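Uracil-DNA glycosylase (Sulfolobus tokodaii str. 7, PDB 4ZBY) is an alpha/beta protein of the uracil-DNA glycosylase superfamily that in this model holds an iron/sulfur cluster and a uracil. Local coordinates at residues A35-V40 with E69-E74; G41-E46 with R92-D97; G60-Q65 with A167-P172; K127-K132 with Y148-K153. All blocks are in the same frame, centred on the assembly; numbering follows the deposited sequence.

Contact 1 of 4, residues A35-V40 with E69-E74; sequences AEIMFV and EILGLE
Ile37 and Phe39, on one face of strand 37-41, meet Leu71 at the end of helix 58-71 and Leu73 just beyond it through methyl groups and a ring edge. From CB of Ile37, CG2 turns along its own strand toward the Phe39 ring and lies 3.5 Å from Phe39 CZ. CG1 takes the other direction, opposite the carbonyl carbon (chi1 -49°), and the extended second torsion (178°) carries CD1 straight out from the strand. There CD1 has two partners: Leu73 CD1 at 3.8 Å and Leu71 CD1 at 4.1 Å. Leu71 CD1 also reaches Phe39, touching CZ at 3.6 Å at the ring edge and in the ring plane, each side chain extending toward the other. Leu71 CD1 is thus shared by an aliphatic and an aromatic neighbour. Leu71 and Leu73 can both face the strand because the chain turns between them: Gly72, with positive phi, is the first residue to leave the helix. The contact is wholly apolar and largely buried. It lies within a beta-alpha-beta crossover, since strand 79-82, reached after the helix, runs parallel to strand 37-41 and bonds to the backbone of Ile37 and Phe39. On the other edge strand 117-121 pairs with Met38, while Phe182 of helix 172-190 packs on Leu71 and Met38 faces helix 96-113 across the sheet.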
loop_
_atom_site.group_PDB
_atom_site.type_symbol
_atom_site.label_atom_id
_atom_site.label_comp_id
_atom_site.label_asym_id
_atom_site.label_seq_id
_atom_site.Cartn_x
_atom_site.Cartn_y
_atom_site.Cartn_z
ATOM N N ALA A 35 2.956 -9.748 -9.041
ATOM C CA ALA A 35 1.745 -8.920 -9.150
ATOM C C ALA A 35 1.917 -7.749 -10.112
ATOM O O ALA A 35 2.924 -7.038 -10.095
ATOM C CB ALA A 35 1.326 -8.380 -7.773
ATOM N N GLU A 36 0.915 -7.547 -10.951
ATOM C CA GLU A 36 0.903 -6.306 -11.738
ATOM C C GLU A 36 0.439 -5.113 -10.926
ATOM O O GLU A 36 0.785 -3.975 -11.261
ATOM C CB GLU A 36 0.028 -6.467 -12.960
ATOM C CG GLU A 36 0.699 -7.375 -13.971
ATOM C CD GLU A 36 -0.089 -7.500 -15.252
ATOM O OE1 GLU A 36 -1.196 -6.937 -15.323
ATOM O OE2 GLU A 36 0.419 -8.148 -16.187
ATOM N N ILE A 37 -0.371 -5.348 -9.896
ATOM C CA ILE A 37 -0.839 -4.246 -9.042
ATOM C C ILE A 37 -0.395 -4.439 -7.602
ATOM O O ILE A 37 -0.619 -5.475 -6.978
ATOM C CB ILE A 37 -2.370 -4.104 -9.064
ATOM C CG1 ILE A 37 -2.887 -4.095 -10.508
ATOM C CG2 ILE A 37 -2.792 -2.859 -8.254
ATOM C CD1 ILE A 37 -4.420 -3.997 -10.653
ATOM N N MET A 38 0.231 -3.410 -7.069
ATOM C CA MET A 38 0.711 -3.439 -5.704
ATOM C C MET A 38 -0.074 -2.363 -4.950
ATOM O O MET A 38 -0.209 -1.237 -5.444
ATOM C CB MET A 38 2.231 -3.193 -5.692
ATOM C CG MET A 38 2.894 -3.176 -4.351
ATOM S SD MET A 38 4.704 -3.094 -4.643
ATOM C CE MET A 38 5.182 -3.070 -2.934
ATOM N N PHE A 39 -0.638 -2.712 -3.796
ATOM C CA PHE A 39 -1.382 -1.751 -2.951
ATOM C C PHE A 39 -0.542 -1.420 -1.745
ATOM O O PHE A 39 -0.010 -2.316 -1.095
ATOM C CB PHE A 39 -2.725 -2.352 -2.496
ATOM C CG PHE A 39 -3.653 -2.629 -3.633
ATOM C CD1 PHE A 39 -4.573 -1.669 -4.035
ATOM C CD2 PHE A 39 -3.545 -3.805 -4.339
ATOM C CE1 PHE A 39 -5.410 -1.901 -5.119
ATOM C CE2 PHE A 39 -4.377 -4.059 -5.431
ATOM C CZ PHE A 39 -5.307 -3.104 -5.811
ATOM N N VAL A 40 -0.426 -0.142 -1.438
ATOM C CA VAL A 40 0.362 0.260 -0.266
ATOM C C VAL A 40 -0.453 1.154 0.631
ATOM O O VAL A 40 -0.849 2.246 0.225
ATOM C CB VAL A 40 1.654 1.018 -0.675
ATOM C CG1 VAL A 40 2.540 1.289 0.546
ATOM C CG2 VAL A 40 2.425 0.230 -1.733
ATOM N N GLU A 69 -14.655 -6.880 -6.902
ATOM C CA GLU A 69 -15.816 -6.509 -7.698
ATOM C C GLU A 69 -15.497 -5.510 -8.799
ATOM O O GLU A 69 -16.122 -5.540 -9.855
ATOM C CB GLU A 69 -16.907 -5.942 -6.792
ATOM C CG GLU A 69 -17.365 -6.946 -5.765
ATOM C CD GLU A 69 -18.549 -6.456 -4.979
ATOM O OE1 GLU A 69 -18.950 -5.290 -5.179
ATOM O OE2 GLU A 69 -19.075 -7.239 -4.161
ATOM N N ILE A 70 -14.534 -4.625 -8.552
ATOM C CA ILE A 70 -14.241 -3.575 -9.506
ATOM C C ILE A 70 -13.010 -3.900 -10.359
ATOM O O ILE A 70 -13.050 -3.688 -11.570
ATOM C CB ILE A 70 -14.086 -2.218 -8.792
ATOM C CG1 ILE A 70 -15.396 -1.900 -8.072
ATOM C CG2 ILE A 70 -13.791 -1.093 -9.801
ATOM C CD1 ILE A 70 -15.338 -0.658 -7.239
ATOM N N LEU A 71 -11.958 -4.456 -9.763
ATOM C CA LEU A 71 -10.776 -4.835 -10.547
ATOM C C LEU A 71 -10.863 -6.239 -11.116
ATOM O O LEU A 71 -10.172 -6.581 -12.088
ATOM C CB LEU A 71 -9.499 -4.737 -9.707
ATOM C CG LEU A 71 -9.220 -3.390 -9.023
ATOM C CD1 LEU A 71 -7.835 -3.481 -8.394
ATOM C CD2 LEU A 71 -9.309 -2.216 -9.986
ATOM N N GLY A 72 -11.694 -7.071 -10.507
ATOM C CA GLY A 72 -11.848 -8.436 -10.957
ATOM C C GLY A 72 -10.695 -9.320 -10.529
ATOM O O GLY A 72 -10.306 -10.221 -11.270
ATOM N N LEU A 73 -10.134 -9.054 -9.347
ATOM C CA LEU A 73 -8.971 -9.813 -8.859
ATOM C C LEU A 73 -9.155 -10.367 -7.452
ATOM O O LEU A 73 -9.844 -9.772 -6.626
ATOM C CB LEU A 73 -7.719 -8.946 -8.870
ATOM C CG LEU A 73 -7.252 -8.408 -10.228
ATOM C CD1 LEU A 73 -6.296 -7.274 -9.982
ATOM C CD2 LEU A 73 -6.603 -9.510 -11.059
ATOM N N GLU A 74 -8.525 -11.516 -7.186
ATOM C CA GLU A 74 -8.429 -12.042 -5.837
ATOM C C GLU A 74 -7.216 -11.437 -5.144
ATOM O O GLU A 74 -6.273 -10.972 -5.799
ATOM C CB GLU A 74 -8.300 -13.574 -5.839
ATOM C CG GLU A 74 -9.412 -14.311 -6.532
ATOM C CD GLU A 74 -10.788 -13.899 -6.055
ATOM O OE1 GLU A 74 -11.004 -13.788 -4.832
ATOM O OE2 GLU A 74 -11.661 -13.682 -6.921
#

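Contact 2 of 4, residues G41-E46 with R92-D97; sequences GEAPGE and RDPEED. With URA (uracil), chain C.
The carboxylates of Glu42 and Asp93 meet with their planes 32° apart, Glu42 OE2 lying 2.6 Å from Asp93 OD1. The guanidinium of Arg92 has Glu95 OE2 over one face, toward the rim, and Pro94 CA at its edge; its NH1 bonds Asp93 O at 3.0 Å. The uracil ring has Ala43 O standing over one face, 3.0 Å from uracil C2. Glu42 reaches across because CG lies opposite its backbone N (chi1 176°) and the chain stays extended, bringing OE2 to 3.0 Å from Pro94 CD. Residues 41-45 spell Gly-Glu-Ala-Pro-Gly, the signature loop of family 4 uracil-DNA glycosylases, which leaves strand 37-41 and lines the uracil pocket. Its backbone reads the ligand: Glu42 N donates to uracil O2 at 2.9 Å, and Ala43 N adds a weak bond to the same oxygen. Behind, Ala43 CB rests on Pro94 CG at 3.9 Å. A water donates to Arg92 O, with a weak bond to Glu42 OE2, and His124 of helix 123-133 touches both acidic side chains.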
loop_
_atom_site.group_PDB
_atom_site.type_symbol
_atom_site.label_atom_id
_atom_site.label_comp_id
_atom_site.label_asym_id
_atom_site.label_seq_id
_atom_site.Cartn_x
_atom_site.Cartn_y
_atom_site.Cartn_z
ATOM N N GLY A 41 -0.695 0.690 1.855
ATOM C CA GLY A 41 -1.366 1.517 2.846
ATOM C C GLY A 41 -0.414 2.204 3.803
ATOM O O GLY A 41 0.783 2.324 3.564
ATOM N N GLU A 42 -0.979 2.681 4.908
ATOM C CA GLU A 42 -0.237 3.430 5.920
ATOM C C GLU A 42 0.516 2.517 6.904
ATOM O O GLU A 42 1.756 2.481 6.933
ATOM C CB GLU A 42 -1.202 4.335 6.692
ATOM C CG GLU A 42 -0.541 5.096 7.845
ATOM C CD GLU A 42 -1.534 5.901 8.669
ATOM O OE1 GLU A 42 -2.730 5.972 8.289
ATOM O OE2 GLU A 42 -1.107 6.462 9.703
ATOM N N ALA A 43 -0.251 1.810 7.720
ATOM C CA ALA A 43 0.303 0.930 8.747
ATOM C C ALA A 43 -0.791 -0.020 9.199
ATOM O O ALA A 43 -1.990 0.275 9.031
ATOM C CB ALA A 43 0.870 1.751 9.936
ATOM N N PRO A 44 -0.398 -1.152 9.787
ATOM C CA PRO A 44 -1.368 -2.097 10.340
ATOM C C PRO A 44 -2.282 -1.468 11.370
ATOM O O PRO A 44 -1.847 -0.645 12.187
ATOM C CB PRO A 44 -0.486 -3.157 11.030
ATOM C CG PRO A 44 0.829 -3.037 10.420
ATOM C CD PRO A 44 0.990 -1.640 9.903
ATOM N N GLY A 45 -3.544 -1.878 11.368
ATOM C CA GLY A 45 -4.387 -1.577 12.502
ATOM C C GLY A 45 -4.460 -2.744 13.470
ATOM O O GLY A 45 -3.607 -3.637 13.472
ATOM N N GLU A 46 -5.502 -2.740 14.297
ATOM C CA GLU A 46 -5.642 -3.725 15.356
ATOM C C GLU A 46 -5.746 -5.162 14.837
ATOM O O GLU A 46 -5.085 -6.067 15.358
ATOM C CB GLU A 46 -6.881 -3.393 16.212
ATOM C CG GLU A 46 -7.087 -4.312 17.389
ATOM C CD GLU A 46 -8.303 -3.932 18.225
ATOM O OE1 GLU A 46 -9.035 -2.998 17.839
ATOM O OE2 GLU A 46 -8.520 -4.575 19.273
ATOM N N ARG A 92 -2.527 6.056 16.663
ATOM C CA ARG A 92 -1.806 7.163 16.008
ATOM C C ARG A 92 -1.199 6.781 14.659
ATOM O O ARG A 92 -1.085 5.592 14.283
ATOM C CB ARG A 92 -0.710 7.745 16.920
ATOM C CG ARG A 92 0.588 6.909 17.026
ATOM C CD ARG A 92 1.712 7.840 17.503
ATOM N NE ARG A 92 2.875 7.126 18.046
ATOM C CZ ARG A 92 3.785 6.510 17.293
ATOM N NH1 ARG A 92 3.663 6.471 15.964
ATOM N NH2 ARG A 92 4.807 5.902 17.883
ATOM N N ASP A 93 -0.813 7.804 13.900
ATOM C CA ASP A 93 -0.067 7.571 12.661
ATOM C C ASP A 93 1.413 7.352 12.969
ATOM O O ASP A 93 1.898 7.822 13.985
ATOM C CB ASP A 93 -0.229 8.766 11.710
ATOM C CG ASP A 93 -1.682 9.157 11.511
ATOM O OD1 ASP A 93 -2.438 8.339 10.955
ATOM O OD2 ASP A 93 -2.070 10.274 11.910
ATOM N N PRO A 94 2.152 6.684 12.055
ATOM C CA PRO A 94 3.602 6.495 12.205
ATOM C C PRO A 94 4.325 7.814 12.371
ATOM O O PRO A 94 3.911 8.795 11.762
ATOM C CB PRO A 94 4.019 5.837 10.883
ATOM C CG PRO A 94 2.814 5.118 10.442
ATOM C CD PRO A 94 1.621 5.944 10.907
ATOM N N GLU A 95 5.364 7.846 13.195
ATOM C CA GLU A 95 6.232 9.022 13.261
ATOM C C GLU A 95 7.062 9.072 11.994
ATOM O O GLU A 95 7.118 8.093 11.255
ATOM C CB GLU A 95 7.176 8.979 14.459
ATOM C CG GLU A 95 6.587 8.511 15.752
ATOM C CD GLU A 95 5.981 9.624 16.529
ATOM O OE1 GLU A 95 6.685 10.211 17.377
ATOM O OE2 GLU A 95 4.796 9.919 16.282
ATOM N N GLU A 96 7.726 10.199 11.744
ATOM C CA GLU A 96 8.585 10.269 10.570
ATOM C C GLU A 96 9.783 9.335 10.740
ATOM O O GLU A 96 10.184 8.688 9.776
ATOM C CB GLU A 96 9.048 11.708 10.292
ATOM C CG GLU A 96 7.975 12.616 9.666
ATOM C CD GLU A 96 7.364 12.065 8.373
ATOM O OE1 GLU A 96 8.074 11.409 7.577
ATOM O OE2 GLU A 96 6.156 12.286 8.152
ATOM N N ASP A 97 10.323 9.236 11.954
ATOM C CA ASP A 97 11.465 8.357 12.183
ATOM C C ASP A 97 11.066 6.890 12.002
ATOM O O ASP A 97 11.911 6.038 11.717
ATOM C CB ASP A 97 12.074 8.583 13.569
ATOM C CG ASP A 97 11.258 7.955 14.690
ATOM O OD1 ASP A 97 10.055 8.244 14.784
ATOM O OD2 ASP A 97 11.821 7.174 15.491
HETATM N N1 URA C . -4.849 0.420 7.366
HETATM C C2 URA C . -3.743 0.403 6.590
HETATM O O2 URA C . -3.178 1.414 6.215
HETATM N N3 URA C . -3.172 -0.793 6.402
HETATM C C4 URA C . -3.596 -1.972 6.905
HETATM O O4 URA C . -3.019 -2.999 6.590
HETATM C C5 URA C . -4.759 -1.918 7.699
HETATM C C6 URA C . -5.372 -0.729 7.911
HETATM O O HOH W 1 -1.452 4.223 11.892
#

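Contact 3 of 4, residues G60-Q65 with A167-P172; sequences GKLLTQ and AALYNP
Leu62 of helix 58-71 reaches the 167-172 loop with one methyl group, CD2, which meets Ala168 CB at 4.0 Å and Leu169 CD2 at 4.1 Å. This is the close part: Leu62 CD2 fits between the two, in van der Waals contact with each, and Leu62 and Ala168 are both buried. Leu62 has CG opposite its backbone N (chi1 175°), which sends the branch outward from the helix toward the loop. The Leu169 side chain runs the reverse way, and the two leucines touch only at their ends. In the alpha/beta fold the loop from strand 155-162 to helix 172-190 also carries His164 of the uracil pocket, the Leu169 side chain being about 9 Å from uracil. Arg175 of that last helix packs against both Leu62 and Ala168. Toward solvent the arrangement is looser. Leu169 is only partly buried, and the exposed Tyr170 lays its ring over Leu169 CB, which sits 3.5 Å above the plane toward the rim. Lys61, also exposed, extends elsewhere. Beyond Tyr170 the chain turns into helix 172-190, where Asn171 is the N-cap and its OD1 accepts a hydrogen bond from Leu174 N.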
loop_
_atom_site.group_PDB
_atom_site.type_symbol
_atom_site.label_atom_id
_atom_site.label_comp_id
_atom_site.label_asym_id
_atom_site.label_seq_id
_atom_site.Cartn_x
_atom_site.Cartn_y
_atom_site.Cartn_z
ATOM N N GLY A 60 -10.000 -3.118 5.509
ATOM C CA GLY A 60 -9.453 -4.134 4.638
ATOM C C GLY A 60 -10.479 -4.967 3.884
ATOM O O GLY A 60 -10.244 -5.344 2.720
ATOM N N LYS A 61 -11.585 -5.296 4.544
ATOM C CA LYS A 61 -12.664 -6.048 3.905
ATOM C C LYS A 61 -13.266 -5.229 2.757
ATOM O O LYS A 61 -13.616 -5.783 1.708
ATOM C CB LYS A 61 -13.730 -6.442 4.923
ATOM C CG LYS A 61 -13.195 -7.475 5.945
ATOM C CD LYS A 61 -14.146 -7.688 7.118
ATOM C CE LYS A 61 -13.530 -8.616 8.163
ATOM N NZ LYS A 61 -14.520 -8.943 9.238
ATOM N N LEU A 62 -13.337 -3.914 2.937
ATOM C CA LEU A 62 -13.827 -3.044 1.866
ATOM C C LEU A 62 -12.824 -3.053 0.716
ATOM O O LEU A 62 -13.207 -3.136 -0.449
ATOM C CB LEU A 62 -14.056 -1.630 2.370
ATOM C CG LEU A 62 -14.461 -0.602 1.316
ATOM C CD1 LEU A 62 -15.641 -1.093 0.506
ATOM C CD2 LEU A 62 -14.819 0.677 2.044
ATOM N N LEU A 63 -11.538 -2.960 1.046
ATOM C CA LEU A 63 -10.515 -3.030 0.022
ATOM C C LEU A 63 -10.633 -4.330 -0.769
ATOM O O LEU A 63 -10.632 -4.309 -1.995
ATOM C CB LEU A 63 -9.114 -2.923 0.626
ATOM C CG LEU A 63 -7.979 -3.092 -0.383
ATOM C CD1 LEU A 63 -7.977 -1.980 -1.426
ATOM C CD2 LEU A 63 -6.629 -3.132 0.292
ATOM N N THR A 64 -10.743 -5.460 -0.070
ATOM C CA THR A 64 -10.876 -6.731 -0.759
ATOM C C THR A 64 -12.081 -6.760 -1.700
ATOM O O THR A 64 -11.991 -7.236 -2.847
ATOM C CB THR A 64 -10.964 -7.877 0.277
ATOM O OG1 THR A 64 -9.806 -7.807 1.100
ATOM C CG2 THR A 64 -11.021 -9.221 -0.427
ATOM N N GLN A 65 -13.199 -6.204 -1.245
ATOM C CA GLN A 65 -14.410 -6.174 -2.048
ATOM C C GLN A 65 -14.203 -5.342 -3.312
ATOM O O GLN A 65 -14.630 -5.748 -4.386
ATOM C CB GLN A 65 -15.600 -5.635 -1.241
ATOM C CG GLN A 65 -16.891 -5.590 -2.045
ATOM C CD GLN A 65 -18.049 -4.980 -1.268
ATOM O OE1 GLN A 65 -17.875 -4.470 -0.158
ATOM N NE2 GLN A 65 -19.235 -5.028 -1.853
ATOM N N ALA A 167 -11.487 5.643 5.093
ATOM C CA ALA A 167 -12.212 6.909 4.961
ATOM C C ALA A 167 -13.554 6.721 4.268
ATOM O O ALA A 167 -14.419 7.596 4.324
ATOM C CB ALA A 167 -11.368 7.941 4.198
ATOM N N ALA A 168 -13.722 5.573 3.622
ATOM C CA ALA A 168 -14.923 5.299 2.847
ATOM C C ALA A 168 -15.935 4.449 3.606
ATOM O O ALA A 168 -17.058 4.246 3.155
ATOM C CB ALA A 168 -14.553 4.621 1.553
ATOM N N LEU A 169 -15.539 3.955 4.767
ATOM C CA LEU A 169 -16.414 3.089 5.550
ATOM C C LEU A 169 -17.739 3.737 5.940
ATOM O O LEU A 169 -18.783 3.100 5.864
ATOM C CB LEU A 169 -15.686 2.627 6.809
ATOM C CG LEU A 169 -14.594 1.580 6.606
ATOM C CD1 LEU A 169 -13.849 1.389 7.923
ATOM C CD2 LEU A 169 -15.205 0.268 6.135
ATOM N N TYR A 170 -17.707 4.996 6.355
ATOM C CA TYR A 170 -18.920 5.639 6.853
ATOM C C TYR A 170 -19.222 6.929 6.104
ATOM O O TYR A 170 -19.805 7.850 6.652
ATOM C CB TYR A 170 -18.794 5.902 8.359
ATOM C CG TYR A 170 -18.233 4.715 9.108
ATOM C CD1 TYR A 170 -19.032 3.619 9.417
ATOM C CD2 TYR A 170 -16.901 4.680 9.486
ATOM C CE1 TYR A 170 -18.517 2.520 10.092
ATOM C CE2 TYR A 170 -16.374 3.591 10.158
ATOM C CZ TYR A 170 -17.183 2.513 10.458
ATOM O OH TYR A 170 -16.641 1.426 11.120
ATOM N N ASN A 171 -18.842 6.969 4.835
ATOM C CA ASN A 171 -19.017 8.153 4.003
ATOM C C ASN A 171 -19.382 7.721 2.594
ATOM O O ASN A 171 -18.491 7.443 1.782
ATOM C CB ASN A 171 -17.730 8.980 4.004
ATOM C CG ASN A 171 -17.881 10.304 3.300
ATOM O OD1 ASN A 171 -18.700 10.459 2.395
ATOM N ND2 ASN A 171 -17.075 11.276 3.707
ATOM N N PRO A 172 -20.687 7.630 2.307
ATOM C CA PRO A 172 -21.179 7.121 1.022
ATOM C C PRO A 172 -20.593 7.858 -0.177
ATOM O O PRO A 172 -20.267 7.235 -1.197
ATOM C CB PRO A 172 -22.684 7.335 1.121
ATOM C CG PRO A 172 -22.960 7.248 2.583
ATOM C CD PRO A 172 -21.791 7.916 3.239
#

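Contact 4 of 4, residues K127-K132 with Y148-K153; sequences KYIFSK and YVWKYK
Phe130 points the CZ end of its ring into the face of Tyr148, giving a T-shaped pair with centroids 4.9 Å apart and planes at 65°. The fit is central: Phe130 CZ stands 3.6 Å above the Tyr148 plane, over the middle of the ring. Beside this pair, Trp150 presents the six-membered part of its indole to the helix, where Trp150 CZ3 meets Ile129 CG2 at 4.1 Å and Trp150 CZ2 meets Lys132 CB at 3.9 Å. Both aliphatic groups approach the indole obliquely. Trp150 gets there with CG opposite its backbone N (chi1 -176°), which turns the ring toward the helix, while the polar end of Lys132 bends away from the strand. A water completes the link: it lies in the indole plane, accepts from Trp150 NE1 at 3.2 Å and donates to Lys132 O at 2.7 Å, giving both polar groups a partner at the margin of the apolar patch. Further out, the hydroxyl of Tyr148 is paired with Val143 O, which helps to fix the ring that receives Phe130. The axes of residues 127-132 and of strand 148-152 come within 10.3 Å at 51°. The strand is the outermost on its side of the sheet and pairs antiparallel with strand 155-162, whose Val159 and Pro161 lie under Ile129 and Phe130; helix 96-113 flanks Ile129 through Ile110.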
loop_
_atom_site.group_PDB
_atom_site.type_symbol
_atom_site.label_atom_id
_atom_site.label_comp_id
_atom_site.label_asym_id
_atom_site.label_seq_id
_atom_site.Cartn_x
_atom_site.Cartn_y
_atom_site.Cartn_z
ATOM N N LYS A 127 2.354 10.224 -0.032
ATOM C CA LYS A 127 3.449 11.142 0.214
ATOM C C LYS A 127 4.812 10.449 0.140
ATOM O O LYS A 127 5.767 11.014 -0.425
ATOM C CB LYS A 127 3.261 11.821 1.579
ATOM C CG LYS A 127 4.311 12.860 1.927
ATOM C CD LYS A 127 3.950 13.525 3.255
ATOM C CE LYS A 127 4.670 14.856 3.439
ATOM N NZ LYS A 127 6.142 14.661 3.489
ATOM N N TYR A 128 4.909 9.236 0.684
ATOM C CA TYR A 128 6.171 8.504 0.665
ATOM C C TYR A 128 6.598 8.191 -0.774
ATOM O O TYR A 128 7.728 8.480 -1.186
ATOM C CB TYR A 128 6.089 7.174 1.471
ATOM C CG TYR A 128 7.408 6.456 1.322
ATOM C CD1 TYR A 128 7.559 5.392 0.445
ATOM C CD2 TYR A 128 8.537 6.927 1.981
ATOM C CE1 TYR A 128 8.807 4.800 0.252
ATOM C CE2 TYR A 128 9.771 6.344 1.799
ATOM C CZ TYR A 128 9.903 5.283 0.934
ATOM O OH TYR A 128 11.148 4.714 0.780
ATOM N N ILE A 129 5.692 7.594 -1.536
ATOM C CA ILE A 129 6.031 7.181 -2.899
ATOM C C ILE A 129 6.299 8.417 -3.760
ATOM O O ILE A 129 7.239 8.414 -4.545
ATOM C CB ILE A 129 4.929 6.293 -3.542
ATOM C CG1 ILE A 129 4.854 4.934 -2.826
ATOM C CG2 ILE A 129 5.187 6.123 -5.056
ATOM C CD1 ILE A 129 6.118 4.087 -2.909
ATOM N N PHE A 130 5.525 9.493 -3.575
ATOM C CA PHE A 130 5.807 10.734 -4.309
ATOM C C PHE A 130 7.208 11.244 -4.016
ATOM O O PHE A 130 7.858 11.820 -4.897
ATOM C CB PHE A 130 4.774 11.819 -3.982
ATOM C CG PHE A 130 3.562 11.781 -4.864
ATOM C CD1 PHE A 130 2.955 12.956 -5.276
ATOM C CD2 PHE A 130 3.040 10.570 -5.300
ATOM C CE1 PHE A 130 1.830 12.915 -6.101
ATOM C CE2 PHE A 130 1.925 10.517 -6.117
ATOM C CZ PHE A 130 1.324 11.689 -6.530
ATOM N N SER A 131 7.686 11.037 -2.787
ATOM C CA SER A 131 9.031 11.485 -2.440
ATOM C C SER A 131 10.103 10.666 -3.166
ATOM O O SER A 131 11.110 11.229 -3.610
ATOM C CB SER A 131 9.259 11.458 -0.912
ATOM O OG SER A 131 9.448 10.129 -0.412
ATOM N N LYS A 132 9.866 9.370 -3.336
ATOM C CA LYS A 132 10.770 8.520 -4.109
ATOM C C LYS A 132 10.736 8.881 -5.599
ATOM O O LYS A 132 11.753 8.799 -6.283
ATOM C CB LYS A 132 10.420 7.039 -3.927
ATOM C CG LYS A 132 10.623 6.504 -2.524
ATOM C CD LYS A 132 12.090 6.575 -2.095
ATOM C CE LYS A 132 12.277 7.518 -0.918
ATOM N NZ LYS A 132 13.466 7.161 -0.077
ATOM N N TYR A 148 0.280 8.818 -12.254
ATOM C CA TYR A 148 1.562 9.515 -12.285
ATOM C C TYR A 148 2.610 8.518 -12.765
ATOM O O TYR A 148 2.706 7.413 -12.240
ATOM C CB TYR A 148 1.909 10.066 -10.900
ATOM C CG TYR A 148 0.905 11.069 -10.380
ATOM C CD1 TYR A 148 -0.258 10.656 -9.735
ATOM C CD2 TYR A 148 1.125 12.434 -10.517
ATOM C CE1 TYR A 148 -1.179 11.565 -9.263
ATOM C CE2 TYR A 148 0.206 13.361 -10.039
ATOM C CZ TYR A 148 -0.947 12.921 -9.421
ATOM O OH TYR A 148 -1.851 13.855 -8.950
ATOM N N VAL A 149 3.378 8.876 -13.783
ATOM C CA VAL A 149 4.345 7.911 -14.290
ATOM C C VAL A 149 5.660 7.996 -13.512
ATOM O O VAL A 149 6.272 9.071 -13.395
ATOM C CB VAL A 149 4.613 8.119 -15.780
ATOM C CG1 VAL A 149 5.735 7.203 -16.249
ATOM C CG2 VAL A 149 3.339 7.862 -16.567
ATOM N N TRP A 150 6.083 6.862 -12.970
ATOM C CA TRP A 150 7.339 6.769 -12.256
ATOM C C TRP A 150 8.330 5.998 -13.118
ATOM O O TRP A 150 8.219 4.786 -13.266
ATOM C CB TRP A 150 7.121 6.088 -10.915
ATOM C CG TRP A 150 8.310 5.997 -9.992
ATOM C CD1 TRP A 150 9.524 6.617 -10.117
ATOM C CD2 TRP A 150 8.384 5.208 -8.800
ATOM N NE1 TRP A 150 10.347 6.259 -9.067
ATOM C CE2 TRP A 150 9.667 5.400 -8.245
ATOM C CE3 TRP A 150 7.482 4.374 -8.140
ATOM C CZ2 TRP A 150 10.063 4.784 -7.055
ATOM C CZ3 TRP A 150 7.882 3.746 -6.969
ATOM C CH2 TRP A 150 9.164 3.948 -6.443
ATOM N N LYS A 151 9.285 6.698 -13.713
ATOM C CA LYS A 151 10.351 5.994 -14.411
ATOM C C LYS A 151 11.253 5.362 -13.364
ATOM O O LYS A 151 11.866 6.057 -12.549
ATOM C CB LYS A 151 11.121 6.930 -15.342
ATOM C CG LYS A 151 10.424 7.129 -16.652
ATOM C CD LYS A 151 10.818 6.035 -17.633
ATOM C CE LYS A 151 10.377 6.390 -19.047
ATOM N NZ LYS A 151 11.028 5.537 -20.087
ATOM N N TYR A 152 11.308 4.037 -13.348
ATOM C CA TYR A 152 12.056 3.347 -12.309
ATOM C C TYR A 152 12.797 2.153 -12.875
ATOM O O TYR A 152 12.179 1.232 -13.401
ATOM C CB TYR A 152 11.136 2.887 -11.174
ATOM C CG TYR A 152 11.905 2.561 -9.917
ATOM C CD1 TYR A 152 12.913 3.408 -9.470
ATOM C CD2 TYR A 152 11.642 1.411 -9.185
ATOM C CE1 TYR A 152 13.626 3.126 -8.333
ATOM C CE2 TYR A 152 12.364 1.115 -8.046
ATOM C CZ TYR A 152 13.360 1.986 -7.626
ATOM O OH TYR A 152 14.084 1.723 -6.494
ATOM N N LYS A 153 14.119 2.174 -12.729
ATOM C CA LYS A 153 15.014 1.162 -13.308
ATOM C C LYS A 153 14.708 1.047 -14.790
ATOM O O LYS A 153 14.629 2.064 -15.488
ATOM C CB LYS A 153 14.864 -0.198 -12.593
ATOM C CG LYS A 153 15.147 -0.122 -11.099
ATOM C CD LYS A 153 15.111 -1.487 -10.415
ATOM C CE LYS A 153 15.407 -1.359 -8.926
ATOM N NZ LYS A 153 16.698 -0.654 -8.679
HETATM O O HOH W 2 13.090 6.836 -7.563
#

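How the contacts relate
Contact 1 and contact 3 share helix 58-71 and touch through packing of Phe39 CD1 on Leu63 CD1, 4.3 Å apart; their centres are about 15 Å apart. Contact 2 continues directly from strand 37-41 of contact 1, so the chain leaves the apolar core and enters the uracil pocket, where it also runs near the iron/sulfur cluster: the Ala43 side chain is about 7 Å from it. Contacts 1 and 3 stand further back, the Phe39 and Leu169 side chains each about 9 Å from uracil. Contact 4, on the far edge of the same sheet, is most remote, its Ile129 side chain about 13 Å from uracil, and its centre lies about 26 Å from that of contact 3.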